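Local coordinates for sugar fermentation stimulation protein homolog (Pyrococcus furiosus, PDB 4DA2) that probably binds DNA and, with an OB fold joined to a PD-(D/E)xK nuclease-type domain that holds calcium ions, may act as a nuclease, at residues 163-168 with 198-203. The protein carries 1 engineered substitution. Numbering follows the deposited sequence.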
loop_
_atom_site.group_PDB
_atom_site.type_symbol
_atom_site.label_atom_id
_atom_site.label_comp_id
_atom_site.label_asym_id
_atom_site.label_seq_id
_atom_site.Cartn_x
_atom_site.Cartn_y
_atom_site.Cartn_z
ATOM N N LEU A 163 -11.149 -18.637 -1.514
ATOM C CA LEU A 163 -10.050 -19.396 -0.899
ATOM C C LEU A 163 -10.414 -19.841 0.546
ATOM O O LEU A 163 -10.332 -21.032 0.879
ATOM C CB LEU A 163 -8.779 -18.550 -0.879
ATOM C CG LEU A 163 -8.040 -18.392 -2.212
ATOM C CD1 LEU A 163 -6.950 -17.365 -2.032
ATOM C CD2 LEU A 163 -7.434 -19.719 -2.600
ATOM N N ALA A 164 -10.858 -18.891 1.382
ATOM C CA ALA A 164 -11.184 -19.185 2.787
ATOM C C ALA A 164 -12.315 -20.204 2.924
ATOM O O ALA A 164 -12.276 -21.048 3.810
ATOM C CB ALA A 164 -11.532 -17.925 3.545
ATOM N N ARG A 165 -13.321 -20.099 2.056
ATOM C CA ARG A 165 -14.449 -21.056 2.062
ATOM C C ARG A 165 -14.043 -22.438 1.573
ATOM O O ARG A 165 -14.608 -23.450 2.001
ATOM C CB ARG A 165 -15.618 -20.535 1.246
ATOM C CG ARG A 165 -16.423 -19.503 2.007
ATOM C CD ARG A 165 -17.466 -18.828 1.132
ATOM N NE ARG A 165 -18.135 -17.775 1.892
ATOM C CZ ARG A 165 -18.849 -16.792 1.351
ATOM N NH1 ARG A 165 -19.018 -16.719 0.032
ATOM N NH2 ARG A 165 -19.399 -15.875 2.131
ATOM N N ASP A 166 -13.048 -22.475 0.694
ATOM C CA ASP A 166 -12.443 -23.731 0.281
ATOM C C ASP A 166 -11.480 -24.259 1.342
ATOM O O ASP A 166 -10.820 -25.272 1.134
ATOM C CB ASP A 166 -11.721 -23.570 -1.052
ATOM C CG ASP A 166 -12.670 -23.464 -2.225
ATOM O OD1 ASP A 166 -13.892 -23.633 -2.047
ATOM O OD2 ASP A 166 -12.192 -23.201 -3.336
ATOM N N GLY A 167 -11.396 -23.556 2.468
ATOM C CA GLY A 167 -10.501 -23.926 3.571
ATOM C C GLY A 167 -9.024 -23.688 3.315
ATOM O O GLY A 167 -8.175 -24.369 3.894
ATOM N N LYS A 168 -8.707 -22.727 2.451
ATOM C CA LYS A 168 -7.313 -22.333 2.256
ATOM C C LYS A 168 -7.013 -21.078 3.076
ATOM O O LYS A 168 -7.930 -20.312 3.424
ATOM C CB LYS A 168 -6.993 -22.119 0.782
ATOM C CG LYS A 168 -6.967 -23.423 -0.013
ATOM C CD LYS A 168 -7.442 -23.194 -1.422
ATOM C CE LYS A 168 -7.327 -24.463 -2.256
ATOM N NZ LYS A 168 -7.562 -24.183 -3.700
ATOM N N LEU A 198 -15.608 -6.814 2.689
ATOM C CA LEU A 198 -14.628 -7.007 3.791
ATOM C C LEU A 198 -15.257 -7.669 5.038
ATOM O O LEU A 198 -14.614 -8.480 5.737
ATOM C CB LEU A 198 -13.893 -5.687 4.133
ATOM C CG LEU A 198 -12.890 -5.219 3.055
ATOM C CD1 LEU A 198 -12.471 -3.774 3.322
ATOM C CD2 LEU A 198 -11.675 -6.151 2.958
ATOM N N LYS A 199 -16.511 -7.310 5.312
ATOM C CA LYS A 199 -17.298 -7.954 6.378
ATOM C C LYS A 199 -17.486 -9.424 6.077
ATOM O O LYS A 199 -17.311 -10.260 6.958
ATOM C CB LYS A 199 -18.679 -7.280 6.542
ATOM C CG LYS A 199 -18.613 -5.870 7.146
ATOM C CD LYS A 199 -20.006 -5.311 7.479
ATOM C CE LYS A 199 -19.911 -3.859 7.934
ATOM N NZ LYS A 199 -19.791 -2.926 6.766
ATOM N N GLU A 200 -17.830 -9.729 4.822
ATOM C CA GLU A 200 -18.011 -11.094 4.357
ATOM C C GLU A 200 -16.706 -11.879 4.456
ATOM O O GLU A 200 -16.715 -13.053 4.884
ATOM C CB GLU A 200 -18.540 -11.117 2.911
ATOM C CG GLU A 200 -18.834 -12.521 2.385
ATOM C CD GLU A 200 -19.465 -12.538 0.991
ATOM O OE1 GLU A 200 -19.746 -11.456 0.444
ATOM O OE2 GLU A 200 -19.668 -13.647 0.443
ATOM N N ALA A 201 -15.596 -11.233 4.094
ATOM C CA ALA A 201 -14.255 -11.827 4.239
ATOM C C ALA A 201 -13.940 -12.251 5.673
ATOM O O ALA A 201 -13.491 -13.379 5.900
ATOM C CB ALA A 201 -13.169 -10.843 3.749
ATOM N N LEU A 202 -14.144 -11.339 6.622
ATOM C CA LEU A 202 -13.946 -11.630 8.051
ATOM C C LEU A 202 -14.722 -12.878 8.460
ATOM O O LEU A 202 -14.176 -13.800 9.060
ATOM C CB LEU A 202 -14.398 -10.452 8.908
ATOM C CG LEU A 202 -13.398 -9.404 9.392
ATOM C CD1 LEU A 202 -14.112 -8.486 10.401
ATOM C CD2 LEU A 202 -12.163 -10.054 9.989
ATOM N N GLU A 203 -15.999 -12.914 8.084
ATOM C CA GLU A 203 -16.867 -14.043 8.397
ATOM C C GLU A 203 -16.434 -15.345 7.755
ATOM O O GLU A 203 -16.580 -16.408 8.360
ATOM C CB GLU A 203 -18.315 -13.723 8.009
ATOM C CG GLU A 203 -18.932 -12.633 8.866
ATOM C CD GLU A 203 -20.352 -12.307 8.436
ATOM O OE1 GLU A 203 -20.950 -13.098 7.673
ATOM O OE2 GLU A 203 -20.861 -11.260 8.861
#
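Arg165 reaches from the last turn of helix 151-165 to Glu200 on helix 192-204 and makes a salt bridge with it. From CB the arginine chain leaves with CG beside the backbone N and opposite the carbonyl carbon (chi1 -79°). It then runs extended through CD to NE. CB, CG and CD do not touch 198-203, and neither does NE; the contact begins at CZ and is made by NH1 and NH2. CZ lies 3.4 Å from Glu200 OE2. NH2 donates to Glu200 OE2 at 2.8 Å, with an N-H...O angle of 138°. NH1 adds a weak bond to the same OE2 at 3.2 Å. NH2 also lies against the glutamate chain, 3.4 Å from Glu200 CG.

Both helices belong to the PD-(D/E)xK nuclease-type domain. The chain between them passes through strands 169-176 and 183-186 of the mixed sheet; 169-176 pairs in parallel with 207-215, the strand after the second helix. The bridge ties the helices at the surface. Beneath it, Ile161 of the first helix packs against Glu200 and Ala201, and Ala164 and Ala201 both touch Val206.

Glu200 meets the arginine with CG anti to its backbone N and the rest of its chain extended. The two side chains cross at about a right angle. Toward NH2, OE2 uses its anti lone pair, the one turned away from OE1. It sits at the guanidinium edge but tilted somewhat out of the plane. The guanidinium and carboxylate planes are 37° apart. One oxygen thus takes both donors, unlike a bidentate pair in which each oxygen takes one. Just past Arg165 the helix ends in a Schellman motif, where Lys168 N bonds to Leu163 O at 2.8 Å and Gly167 has positive phi.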